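PDB 6ZTI: PlaB phospholipase from Legionella pneumophila, which probably hydrolyses phospholipids as an alpha/beta hydrolase and binds NAD(H), which drives its tetramerization and thereby controls its activity. Local coordinates for residues K108-Y113 against L181-T186; T196-D201 against K319-E324. All blocks are in the same frame, centred on the assembly; numbering follows the deposited sequence.

Contact 1 (K108-Y113 against L181-T186); sequences KWMDLY and LDYDCT
Tyr183 reaches from the loop 181-186 to helix 102-114 and places its hydroxyl on the carboxylate of Asp111, a clear example of a single tyrosine joining a loop to a helix. Its OH donates to Asp111 OD1 over 2.6 Å, a short bond that uses the anti lone pair of that oxygen, the one turned away from the partner oxygen of the carboxylate. The two side chains run nearly at right angles, yet ring and carboxylate planes are only 22° apart, and OD1 lies at the edge of the ring, in its plane. On the helix, Asp111 CG stands anti to the backbone N (chi1 -161°), which swings the carboxylate round to the loop although the side chain does not start out in that direction. The Tyr183 hydroxyl also lies against the helix backbone, its OH 3.0 Å from Asp111 CA. At another point of the ring edge, Met110 CE lies 4.2 Å from Tyr183 CE2. Two residues on, Cys185 turns its sulfur to the same methyl group, SG lying 4.3 Å from Met110 CE, so the end of the methionine touches both loop residues.

Asp111 OD1 has a second partner in Ser179 OG, so one oxygen ties together the loop, helix 102-114 and the end of helix 171-180. From that last helix Trp180 stacks on the Tyr183 ring and touches Met110 and Cys185. The far side of helix 102-114 rests on helix 69-89, while the loop leads onward to strand 191-197 of the central parallel sheet.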
ATOM      1  N   LYS B 108      17.579  -8.580  25.749  1.00  7.94           N
ATOM      2  CA  LYS B 108      16.495  -9.488  25.392  1.00  8.32           C
ATOM      3  C   LYS B 108      16.792 -10.908  25.862  1.00  9.13           C
ATOM      4  O   LYS B 108      15.894 -11.616  26.338  1.00  9.07           O
ATOM      5  CB  LYS B 108      16.288  -9.447  23.878  1.00  8.59           C
ATOM      6  CG  LYS B 108      15.225 -10.383  23.359  1.00  8.87           C
ATOM      7  CD  LYS B 108      13.831 -10.043  23.843  1.00  9.29           C
ATOM      8  CE  LYS B 108      12.794 -10.983  23.209  1.00 13.42           C
ATOM      9  NZ  LYS B 108      11.453 -10.808  23.774  1.00 21.88           N
ATOM     10  N   TRP B 109      18.045 -11.346  25.727  1.00  8.79           N
ATOM     11  CA  TRP B 109      18.440 -12.651  26.244  1.00 11.73           C
ATOM     12  C   TRP B 109      18.215 -12.743  27.750  1.00 11.98           C
ATOM     13  O   TRP B 109      17.626 -13.715  28.241  1.00 12.29           O
ATOM     14  CB  TRP B 109      19.904 -12.917  25.899  1.00  8.68           C
ATOM     15  CG  TRP B 109      20.469 -14.085  26.648  1.00  9.18           C
ATOM     16  CD1 TRP B 109      20.270 -15.407  26.381  1.00 10.47           C
ATOM     17  CD2 TRP B 109      21.317 -14.031  27.800  1.00 11.86           C
ATOM     18  NE1 TRP B 109      20.940 -16.181  27.300  1.00 13.16           N
ATOM     19  CE2 TRP B 109      21.591 -15.362  28.181  1.00 11.65           C
ATOM     20  CE3 TRP B 109      21.863 -12.992  28.548  1.00 14.12           C
ATOM     21  CZ2 TRP B 109      22.389 -15.673  29.275  1.00 14.05           C
ATOM     22  CZ3 TRP B 109      22.663 -13.303  29.631  1.00 18.10           C
ATOM     23  CH2 TRP B 109      22.920 -14.629  29.984  1.00 18.89           C
ATOM     24  N   MET B 110      18.683 -11.737  28.501  1.00  9.02           N
ATOM     25  CA  MET B 110      18.393 -11.682  29.930  1.00 12.12           C
ATOM     26  C   MET B 110      16.891 -11.780  30.185  1.00 10.30           C
ATOM     27  O   MET B 110      16.450 -12.487  31.093  1.00 10.26           O
ATOM     28  CB  MET B 110      18.943 -10.385  30.537  1.00  9.37           C
ATOM     29  CG  MET B 110      20.457 -10.303  30.582  1.00 15.85           C
ATOM     30  SD  MET B 110      21.103  -8.668  30.999  1.00 14.14           S
ATOM     31  CE  MET B 110      20.433  -8.512  32.662  1.00 21.09           C
ATOM     32  N   ASP B 111      16.088 -11.098  29.368  1.00 10.12           N
ATOM     33  CA  ASP B 111      14.648 -11.075  29.602  1.00  9.90           C
ATOM     34  C   ASP B 111      14.032 -12.430  29.276  1.00 11.94           C
ATOM     35  O   ASP B 111      13.139 -12.898  29.988  1.00 11.07           O
ATOM     36  CB  ASP B 111      14.013  -9.953  28.770  1.00  9.67           C
ATOM     37  CG  ASP B 111      12.634  -9.541  29.268  1.00 17.69           C
ATOM     38  OD1 ASP B 111      12.533  -8.997  30.383  1.00 10.85           O
ATOM     39  OD2 ASP B 111      11.650  -9.730  28.522  1.00 13.59           O
ATOM     40  N   LEU B 112      14.517 -13.091  28.225  1.00 10.24           N
ATOM     41  CA  LEU B 112      13.924 -14.365  27.824  1.00 16.96           C
ATOM     42  C   LEU B 112      14.228 -15.468  28.833  1.00 11.44           C
ATOM     43  O   LEU B 112      13.387 -16.338  29.077  1.00 12.23           O
ATOM     44  CB  LEU B 112      14.428 -14.770  26.437  1.00 15.73           C
ATOM     45  CG  LEU B 112      13.802 -14.073  25.226  1.00 17.24           C
ATOM     46  CD1 LEU B 112      14.592 -14.414  23.989  1.00 21.68           C
ATOM     47  CD2 LEU B 112      12.327 -14.459  25.032  1.00 17.34           C
ATOM     48  N   TYR B 113      15.422 -15.452  29.431  1.00 11.87           N
ATOM     49  CA  TYR B 113      15.903 -16.577  30.229  1.00 14.34           C
ATOM     50  C   TYR B 113      16.025 -16.297  31.721  1.00 13.87           C
ATOM     51  O   TYR B 113      16.082 -17.255  32.492  1.00 15.09           O
ATOM     52  CB  TYR B 113      17.272 -17.052  29.705  1.00 13.29           C
ATOM     53  CG  TYR B 113      17.185 -17.657  28.327  1.00 19.56           C
ATOM     54  CD1 TYR B 113      16.835 -18.991  28.159  1.00 15.06           C
ATOM     55  CD2 TYR B 113      17.427 -16.892  27.193  1.00 14.94           C
ATOM     56  CE1 TYR B 113      16.736 -19.552  26.891  1.00 16.60           C
ATOM     57  CE2 TYR B 113      17.330 -17.439  25.929  1.00 19.43           C
ATOM     58  CZ  TYR B 113      16.984 -18.773  25.784  1.00 16.28           C
ATOM     59  OH  TYR B 113      16.875 -19.315  24.520  1.00 17.23           O
ATOM     60  N   LEU B 181      11.811  -1.871  33.222  1.00 16.05           N
ATOM     61  CA  LEU B 181      11.456  -1.025  34.356  1.00 17.33           C
ATOM     62  C   LEU B 181      11.503  -1.790  35.675  1.00 20.03           C
ATOM     63  O   LEU B 181      11.801  -1.201  36.720  1.00 25.54           O
ATOM     64  CB  LEU B 181      10.066  -0.418  34.146  1.00 12.26           C
ATOM     65  CG  LEU B 181      10.043   0.637  33.044  1.00 16.81           C
ATOM     66  CD1 LEU B 181       8.649   0.885  32.556  1.00 15.30           C
ATOM     67  CD2 LEU B 181      10.663   1.950  33.539  1.00 18.05           C
ATOM     68  N   ASP B 182      11.227  -3.091  35.653  1.00 18.44           N
ATOM     69  CA  ASP B 182      11.160  -3.896  36.869  1.00 24.73           C
ATOM     70  C   ASP B 182      12.499  -4.507  37.276  1.00 22.24           C
ATOM     71  O   ASP B 182      12.569  -5.171  38.315  1.00 25.92           O
ATOM     72  CB  ASP B 182      10.131  -5.021  36.691  1.00 31.86           C
ATOM     73  CG  ASP B 182       8.763  -4.500  36.317  1.00 45.35           C
ATOM     74  OD1 ASP B 182       8.296  -3.542  36.970  1.00 57.50           O
ATOM     75  OD2 ASP B 182       8.163  -5.038  35.361  1.00 65.56           O
ATOM     76  N   TYR B 183      13.555  -4.313  36.496  1.00 17.71           N
ATOM     77  CA  TYR B 183      14.838  -4.934  36.802  1.00 15.68           C
ATOM     78  C   TYR B 183      15.559  -4.191  37.925  1.00 15.89           C
ATOM     79  O   TYR B 183      15.479  -2.962  38.042  1.00 17.15           O
ATOM     80  CB  TYR B 183      15.737  -4.934  35.570  1.00 16.24           C
ATOM     81  CG  TYR B 183      15.466  -6.011  34.533  1.00 12.81           C
ATOM     82  CD1 TYR B 183      14.196  -6.220  34.015  1.00 13.83           C
ATOM     83  CD2 TYR B 183      16.510  -6.803  34.051  1.00  9.77           C
ATOM     84  CE1 TYR B 183      13.969  -7.196  33.042  1.00 11.60           C
ATOM     85  CE2 TYR B 183      16.296  -7.765  33.088  1.00 15.37           C
ATOM     86  CZ  TYR B 183      15.031  -7.957  32.593  1.00 14.41           C
ATOM     87  OH  TYR B 183      14.853  -8.919  31.649  1.00 16.52           O
ATOM     88  N   ASP B 184      16.290  -4.951  38.749  1.00 11.76           N
ATOM     89  CA  ASP B 184      17.288  -4.396  39.673  1.00 13.82           C
ATOM     90  C   ASP B 184      18.537  -5.251  39.513  1.00 10.46           C
ATOM     91  O   ASP B 184      18.767  -6.198  40.269  1.00 15.14           O
ATOM     92  CB  ASP B 184      16.821  -4.357  41.114  1.00 12.74           C
ATOM     93  CG  ASP B 184      17.644  -3.377  41.963  1.00  9.98           C
ATOM     94  OD1 ASP B 184      18.787  -3.054  41.575  1.00 15.44           O
ATOM     95  OD2 ASP B 184      17.159  -2.918  43.017  1.00 20.09           O
ATOM     96  N   CYS B 185      19.341  -4.909  38.506  1.00 10.93           N
ATOM     97  CA  CYS B 185      20.567  -5.654  38.247  1.00 13.28           C
ATOM     98  C   CYS B 185      21.505  -5.582  39.443  1.00 11.46           C
ATOM     99  O   CYS B 185      21.983  -6.608  39.937  1.00 10.50           O
ATOM    100  CB  CYS B 185      21.254  -5.106  36.993  1.00 18.59           C
ATOM    101  SG  CYS B 185      20.320  -5.280  35.453  1.00 16.04           S
ATOM    102  N   THR B 186      21.766  -4.369  39.932  1.00  9.71           N
ATOM    103  CA  THR B 186      22.726  -4.205  41.012  1.00 11.46           C
ATOM    104  C   THR B 186      22.366  -5.070  42.215  1.00 11.06           C
ATOM    105  O   THR B 186      23.237  -5.716  42.800  1.00 12.38           O
ATOM    106  CB  THR B 186      22.808  -2.736  41.398  1.00 13.03           C
ATOM    107  OG1 THR B 186      23.054  -1.974  40.217  1.00 15.80           O
ATOM    108  CG2 THR B 186      23.935  -2.512  42.370  1.00 18.03           C
TER

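Contact 2 (T196-D201 against K319-E324)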
ATOM      1  N   THR B 196      28.894   5.835  25.943  1.00  8.06           N
ATOM      2  CA  THR B 196      28.726   6.250  24.560  1.00  7.39           C
ATOM      3  C   THR B 196      29.469   7.558  24.338  1.00 11.95           C
ATOM      4  O   THR B 196      30.034   8.146  25.264  1.00  9.43           O
ATOM      5  CB  THR B 196      27.246   6.379  24.200  1.00 10.72           C
ATOM      6  OG1 THR B 196      27.104   6.463  22.776  1.00 10.78           O
ATOM      7  CG2 THR B 196      26.693   7.590  24.840  1.00 11.09           C
ATOM      8  N   GLY B 197      29.487   7.988  23.077  1.00  6.22           N
ATOM      9  CA  GLY B 197      30.090   9.245  22.710  1.00  7.94           C
ATOM     10  C   GLY B 197      29.082  10.058  21.920  1.00  6.49           C
ATOM     11  O   GLY B 197      28.010   9.566  21.556  1.00  7.75           O
ATOM     12  N   GLN B 198      29.449  11.308  21.650  1.00 10.33           N
ATOM     13  CA  GLN B 198      28.582  12.217  20.905  1.00  9.27           C
ATOM     14  C   GLN B 198      29.357  13.017  19.867  1.00 12.48           C
ATOM     15  O   GLN B 198      28.981  14.149  19.538  1.00  8.80           O
ATOM     16  CB  GLN B 198      27.856  13.170  21.843  1.00  6.55           C
ATOM     17  CG  GLN B 198      28.746  13.932  22.767  1.00  6.87           C
ATOM     18  CD  GLN B 198      27.973  15.014  23.449  1.00 10.19           C
ATOM     19  OE1 GLN B 198      26.879  14.773  23.963  1.00 12.87           O
ATOM     20  NE2 GLN B 198      28.501  16.222  23.421  1.00 12.15           N
ATOM     21  N   LYS B 199      30.413  12.431  19.326  1.00  7.51           N
ATOM     22  CA  LYS B 199      31.225  13.038  18.281  1.00 10.97           C
ATOM     23  C   LYS B 199      30.797  12.484  16.924  1.00 13.62           C
ATOM     24  O   LYS B 199      30.632  11.271  16.776  1.00 10.37           O
ATOM     25  CB  LYS B 199      32.707  12.727  18.524  1.00 16.83           C
ATOM     26  CG  LYS B 199      33.678  13.714  17.924  1.00 20.64           C
ATOM     27  CD  LYS B 199      33.697  15.007  18.729  1.00 33.67           C
ATOM     28  CE  LYS B 199      34.822  15.920  18.271  1.00 53.96           C
ATOM     29  NZ  LYS B 199      34.611  17.325  18.725  1.00 50.83           N
ATOM     30  N   ILE B 200      30.606  13.360  15.940  1.00  9.25           N
ATOM     31  CA  ILE B 200      30.365  12.921  14.569  1.00  8.04           C
ATOM     32  C   ILE B 200      31.713  12.722  13.906  1.00 13.51           C
ATOM     33  O   ILE B 200      32.595  13.583  14.005  1.00 15.02           O
ATOM     34  CB  ILE B 200      29.525  13.939  13.778  1.00  8.26           C
ATOM     35  CG1 ILE B 200      28.184  14.206  14.460  1.00 11.88           C
ATOM     36  CG2 ILE B 200      29.326  13.443  12.339  1.00  7.16           C
ATOM     37  CD1 ILE B 200      27.347  12.963  14.727  1.00  9.62           C
ATOM     38  N   ASP B 201      31.893  11.585  13.243  1.00 12.58           N
ATOM     39  CA  ASP B 201      33.046  11.450  12.358  1.00 12.44           C
ATOM     40  C   ASP B 201      32.632  12.109  11.047  1.00 12.92           C
ATOM     41  O   ASP B 201      31.907  11.525  10.235  1.00 13.86           O
ATOM     42  CB  ASP B 201      33.481  10.004  12.166  1.00 13.07           C
ATOM     43  CG  ASP B 201      34.802   9.903  11.390  1.00 21.38           C
ATOM     44  OD1 ASP B 201      35.129  10.864  10.667  1.00 20.20           O
ATOM     45  OD2 ASP B 201      35.526   8.892  11.502  1.00 20.96           O
ATOM     46  N   LYS B 319      30.307  19.839  28.252  1.00 10.53           N
ATOM     47  CA  LYS B 319      30.738  21.235  28.242  1.00 17.95           C
ATOM     48  C   LYS B 319      31.848  21.460  27.217  1.00 18.85           C
ATOM     49  O   LYS B 319      31.794  22.417  26.432  1.00 15.24           O
ATOM     50  CB  LYS B 319      31.195  21.659  29.641  1.00 17.11           C
ATOM     51  CG  LYS B 319      30.074  21.664  30.653  1.00 30.47           C
ATOM     52  CD  LYS B 319      29.285  22.963  30.606  1.00 37.12           C
ATOM     53  CE  LYS B 319      28.318  23.066  31.782  1.00 55.05           C
ATOM     54  NZ  LYS B 319      29.012  22.914  33.104  1.00 42.95           N
ATOM     55  N   ASN B 320      32.837  20.561  27.181  1.00 10.85           N
ATOM     56  CA  ASN B 320      33.995  20.749  26.308  1.00 13.14           C
ATOM     57  C   ASN B 320      33.634  20.632  24.833  1.00 12.48           C
ATOM     58  O   ASN B 320      34.283  21.260  23.991  1.00 19.51           O
ATOM     59  CB  ASN B 320      35.086  19.727  26.638  1.00 13.75           C
ATOM     60  CG  ASN B 320      35.826  20.046  27.925  1.00 21.39           C
ATOM     61  OD1 ASN B 320      35.719  21.144  28.464  1.00 24.50           O
ATOM     62  ND2 ASN B 320      36.597  19.082  28.415  1.00 22.89           N
ATOM     63  N   GLU B 321      32.631  19.826  24.499  1.00 13.55           N
ATOM     64  CA  GLU B 321      32.243  19.576  23.119  1.00 14.12           C
ATOM     65  C   GLU B 321      31.069  20.434  22.683  1.00 16.72           C
ATOM     66  O   GLU B 321      30.571  20.270  21.560  1.00 15.83           O
ATOM     67  CB  GLU B 321      31.917  18.090  22.944  1.00 13.01           C
ATOM     68  CG  GLU B 321      33.118  17.197  23.307  1.00 28.30           C
ATOM     69  CD  GLU B 321      32.932  15.737  22.922  1.00 29.52           C
ATOM     70  OE1 GLU B 321      31.781  15.327  22.655  1.00 16.86           O
ATOM     71  OE2 GLU B 321      33.949  15.006  22.883  1.00 16.52           O
ATOM     72  N   HIS B 322      30.637  21.358  23.541  1.00 12.90           N
ATOM     73  CA  HIS B 322      29.487  22.198  23.237  1.00 13.62           C
ATOM     74  C   HIS B 322      29.666  22.951  21.926  1.00 15.99           C
ATOM     75  O   HIS B 322      28.700  23.144  21.178  1.00 13.65           O
ATOM     76  CB  HIS B 322      29.275  23.170  24.384  1.00 13.69           C
ATOM     77  CG  HIS B 322      28.221  24.191  24.126  1.00 19.73           C
ATOM     78  ND1 HIS B 322      28.465  25.542  24.217  1.00 23.99           N
ATOM     79  CD2 HIS B 322      26.916  24.064  23.795  1.00 12.90           C
ATOM     80  CE1 HIS B 322      27.354  26.206  23.951  1.00 17.74           C
ATOM     81  NE2 HIS B 322      26.400  25.332  23.694  1.00 21.36           N
ATOM     82  N   LYS B 323      30.880  23.423  21.648  1.00 13.88           N
ATOM     83  CA  LYS B 323      31.181  24.133  20.410  1.00 17.47           C
ATOM     84  C   LYS B 323      32.351  23.455  19.718  1.00 22.06           C
ATOM     85  O   LYS B 323      33.367  23.158  20.350  1.00 25.77           O
ATOM     86  CB  LYS B 323      31.516  25.607  20.659  1.00 19.87           C
ATOM     87  CG  LYS B 323      30.311  26.457  20.977  1.00 29.00           C
ATOM     88  CD  LYS B 323      30.691  27.935  20.967  1.00 49.34           C
ATOM     89  CE  LYS B 323      29.945  28.739  22.032  1.00 59.75           C
ATOM     90  NZ  LYS B 323      28.713  29.403  21.503  1.00 49.05           N
ATOM     91  N   GLU B 324      32.206  23.229  18.421  1.00 17.95           N
ATOM     92  CA  GLU B 324      33.211  22.578  17.597  1.00 19.12           C
ATOM     93  C   GLU B 324      33.406  23.427  16.355  1.00 26.19           C
ATOM     94  O   GLU B 324      32.426  23.811  15.707  1.00 25.88           O
ATOM     95  CB  GLU B 324      32.756  21.161  17.229  1.00 26.45           C
ATOM     96  CG  GLU B 324      33.667  20.374  16.277  1.00 28.62           C
ATOM     97  CD  GLU B 324      32.994  19.100  15.777  1.00 29.86           C
ATOM     98  OE1 GLU B 324      31.773  18.944  16.029  1.00 32.53           O
ATOM     99  OE2 GLU B 324      33.671  18.262  15.141  1.00 32.24           O
TER
HETATM  100  O   HOH W   1      31.956  12.327  22.460  1.00  7.90           O
HETATM  101  O   HOH W   2      30.263  16.143  20.382  1.00 19.62           O
HETATM  102  O   HOH W   3      30.332  16.257  16.812  1.00 12.92           O
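Gln198 and Glu321 meet where the chain that follows strand 191-197, in the parallel sheet of the alpha/beta hydrolase fold, faces the turn joining helix 300-320 to the two-stranded hairpin 323-336. Direct polar contact is modest. Gln198 NE2 gives a weak hydrogen bond to Glu321 OE1 at 3.5 Å, bent to 144°, with the amide and carboxylate planes 36° apart; the amide oxygen is bonded instead to Gln318 NE2.

Water does more of the work. One molecule accepts from Gln198 N and donates to Glu321 OE1 at 3.0 Å, and a second lies between Gln198 O and the same carboxylate oxygen. Glu321 OE2 accepts from Gly263 N, so both oxygens of this carboxylate are engaged.

Charge pairing falls to Lys199. Its chain bends at chi2 (74°), carrying its CD to 4.2 Å from Glu321 OE2 before the amine arrives opposite Glu324, which extends from the other direction. The salt bridge, Lys199 NZ to Glu324 OE2, is long at 3.8 Å. The stronger partner of Glu324 is Arg202, a residue that binds NAD(+), whose NH2 forms a salt bridge with OE1; the contact thus borders the nucleotide pocket. Glu324 OE1 also accepts at 3.1 Å from the oxygen of a third water, which itself accepts a hydrogen bond from Ile200 N.

The two contacts follow one another along the chain, contact 1 closing before contact 2 opens. They lie on opposite sides of the chain's centre, 31 Å apart between centres and about 17 Å between nearest atoms, and do not touch. Their relation to the nucleotide differs. Contact 1 is a buried joint between a helix and a loop, away from the nucleotide sites. In contact 2, the Glu324 side chain comes about 7 Å from a bound thio-NAD and about 11 Å from the side chain of Tyr205, another residue that binds NAD(+). Strand 191-197 runs from the loop of contact 1 to the segment 196-201 of contact 2, which borders a nucleotide pocket.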